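Local atomic coordinates of glucose 1-dehydrogenase (Haloferax mediterranei, PDB entry 2VWG), a protein that catalyses the zinc-dependent oxidation of D-glucose and several other aldose sugars, using NADP+ in preference to NAD+ as electron acceptor. Residues E64-V69 / I82-V87. Numbering follows the deposited sequence.
Sequences EAVGVV and IVVPTV. With ZN (zinc ion), chain D; LGC (D-glucono-1,5-lactone), chain C.
The carbonyl oxygen of Val83 is held by two groups of the facing strand: it accepts a hydrogen bond from the Gly67 amide (N to O 2.9 Å), which comes nearly in line with the Val83 carbonyl (165°), and Val66 CA lies 3.4 Å from the same O in a CA-H...O contact. Gly67 O receives the Val83 amide in return, straight at the hydrogen (170°) but from outside the carbonyl plane, and a CA-H...O contact from Ile82 CA. Gly67 and Val83 thus form an antiparallel hydrogen-bonded pair, followed by the non-hydrogen-bonded pair of Val68 and Ile82. On the face carrying Val66, Val68, Ile82 and Val84, Ile82 bridges two valines: its CG2 meets Val66 CG2 at 3.6 Å, while CD1 reaches Val68 CB at 4.0 Å. Val66 offers that methyl because CG2 stands anti to its backbone N, with CG1 taking the slot between N and the carbonyl carbon (chi1 55°). The two strands are the arms of a beta hairpin in the GroES-like catalytic domain of the zinc-containing alcohol dehydrogenase family; strand 27-37 flanks strand 64-71, and helix 306-318 brings Phe309 against Val84. Across the other face, Val69 CG2 rests against both methyls of Val83, the side chains crossing at about a right angle. Pro85, having no amide hydrogen, sets its CD against Ala65 O (3.3 Å), and its CG touches Ala65 CB. Here a water takes over the bridging, accepting from Ala65 N and donating to Pro85 O. Just before Ala65, the extended side chain of Glu64 binds the catalytic zinc through OE2 (2.1 Å), beside Asp38, His63 and a water, and a salt bridge from Lys349 to OE1 probably steadies the carboxylate. Val87 lies near the bound gluconolactone, its CB 3.9 Å from the sugar's O3.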
loop_
_atom_site.group_PDB
_atom_site.type_symbol
_atom_site.label_atom_id
_atom_site.label_comp_id
_atom_site.label_asym_id
_atom_site.label_seq_id
_atom_site.Cartn_x
_atom_site.Cartn_y
_atom_site.Cartn_z
ATOM N N GLU A 64 20.597 -18.863 -0.222
ATOM C CA GLU A 64 19.859 -19.517 0.836
ATOM C C GLU A 64 20.772 -20.575 1.453
ATOM O O GLU A 64 20.820 -21.703 0.983
ATOM C CB GLU A 64 18.624 -20.236 0.276
ATOM C CG GLU A 64 17.626 -19.389 -0.521
ATOM C CD GLU A 64 16.479 -20.211 -1.058
ATOM O OE1 GLU A 64 16.521 -21.470 -0.975
ATOM O OE2 GLU A 64 15.509 -19.612 -1.568
ATOM N N ALA A 65 21.481 -20.224 2.508
ATOM C CA ALA A 65 22.556 -21.078 3.011
ATOM C C ALA A 65 22.461 -21.308 4.506
ATOM O O ALA A 65 21.944 -20.484 5.244
ATOM C CB ALA A 65 23.891 -20.446 2.692
ATOM N N VAL A 66 22.985 -22.441 4.944
ATOM C CA VAL A 66 23.208 -22.697 6.352
ATOM C C VAL A 66 24.607 -23.291 6.477
ATOM O O VAL A 66 25.027 -24.104 5.641
ATOM C CB VAL A 66 22.126 -23.637 6.949
ATOM C CG1 VAL A 66 22.028 -24.958 6.140
ATOM C CG2 VAL A 66 22.366 -23.883 8.451
ATOM N N GLY A 67 25.330 -22.880 7.509
ATOM C CA GLY A 67 26.698 -23.337 7.707
ATOM C C GLY A 67 27.046 -23.515 9.160
ATOM O O GLY A 67 26.243 -23.224 10.043
ATOM N N VAL A 68 28.258 -23.988 9.401
ATOM C CA VAL A 68 28.795 -24.118 10.762
ATOM C C VAL A 68 30.064 -23.277 10.883
ATOM O O VAL A 68 30.915 -23.302 10.000
ATOM C CB VAL A 68 29.056 -25.598 11.162
ATOM C CG1 VAL A 68 29.959 -26.294 10.163
ATOM C CG2 VAL A 68 29.647 -25.666 12.568
ATOM N N VAL A 69 30.151 -22.492 11.954
ATOM C CA VAL A 69 31.323 -21.672 12.209
ATOM C C VAL A 69 32.513 -22.570 12.538
ATOM O O VAL A 69 32.465 -23.377 13.472
ATOM C CB VAL A 69 31.098 -20.668 13.365
ATOM C CG1 VAL A 69 32.364 -19.849 13.631
ATOM C CG2 VAL A 69 29.929 -19.755 13.052
ATOM N N ILE A 82 25.690 -22.907 14.539
ATOM C CA ILE A 82 25.004 -23.068 13.266
ATOM C C ILE A 82 24.496 -21.693 12.897
ATOM O O ILE A 82 23.799 -21.061 13.687
ATOM C CB ILE A 82 23.863 -24.108 13.342
ATOM C CG1 ILE A 82 24.401 -25.463 13.825
ATOM C CG2 ILE A 82 23.141 -24.244 11.977
ATOM C CD1 ILE A 82 25.588 -26.018 13.015
ATOM N N VAL A 83 24.857 -21.227 11.701
ATOM C CA VAL A 83 24.507 -19.882 11.249
ATOM C C VAL A 83 23.902 -19.854 9.843
ATOM O O VAL A 83 24.179 -20.711 8.994
ATOM C CB VAL A 83 25.731 -18.915 11.264
ATOM C CG1 VAL A 83 26.180 -18.612 12.708
ATOM C CG2 VAL A 83 26.871 -19.470 10.418
ATOM N N VAL A 84 23.040 -18.864 9.637
ATOM C CA VAL A 84 22.476 -18.530 8.339
ATOM C C VAL A 84 22.884 -17.098 8.009
ATOM O O VAL A 84 22.643 -16.195 8.804
ATOM C CB VAL A 84 20.950 -18.672 8.347
ATOM C CG1 VAL A 84 20.319 -18.052 7.083
ATOM C CG2 VAL A 84 20.563 -20.158 8.493
ATOM N N PRO A 85 23.542 -16.891 6.852
ATOM C CA PRO A 85 23.916 -15.545 6.466
ATOM C C PRO A 85 22.759 -14.766 5.835
ATOM O O PRO A 85 21.940 -15.333 5.104
ATOM C CB PRO A 85 25.020 -15.779 5.437
ATOM C CG PRO A 85 24.604 -17.073 4.762
ATOM C CD PRO A 85 23.972 -17.890 5.854
ATOM N N THR A 86 22.706 -13.464 6.114
ATOM C CA THR A 86 21.877 -12.547 5.341
ATOM C C THR A 86 22.478 -12.371 3.938
ATOM O O THR A 86 23.612 -12.772 3.659
ATOM C CB THR A 86 21.685 -11.163 6.040
ATOM O OG1 THR A 86 22.907 -10.412 6.003
ATOM C CG2 THR A 86 21.212 -11.340 7.505
ATOM N N VAL A 87 21.714 -11.747 3.061
ATOM C CA VAL A 87 22.067 -11.702 1.658
ATOM C C VAL A 87 22.730 -10.381 1.234
ATOM O O VAL A 87 23.644 -10.394 0.409
ATOM C CB VAL A 87 20.840 -12.016 0.804
ATOM C CG1 VAL A 87 21.145 -11.839 -0.696
ATOM C CG2 VAL A 87 20.361 -13.454 1.125
HETATM ZN ZN ZN D . 15.726 -17.631 -2.336
HETATM C C1 LGC C . 15.636 -13.366 -3.594
HETATM C C2 LGC C . 16.243 -13.242 -2.245
HETATM O O5 LGC C . 15.502 -12.256 -4.460
HETATM O O1 LGC C . 15.248 -14.461 -3.982
HETATM O O2 LGC C . 15.551 -14.069 -1.343
HETATM C C3 LGC C . 16.272 -11.820 -1.709
HETATM O O3 LGC C . 17.237 -11.738 -0.683
HETATM C C4 LGC C . 16.624 -10.816 -2.796
HETATM O O4 LGC C . 16.575 -9.532 -2.223
HETATM C C5 LGC C . 15.617 -10.939 -3.943
HETATM C C6 LGC C . 15.952 -9.982 -5.089
HETATM O O6 LGC C . 17.197 -10.332 -5.644
HETATM O O HOH W 1 21.152 -17.389 3.438
HETATM O O HOH W 2 14.834 -16.578 -1.133
#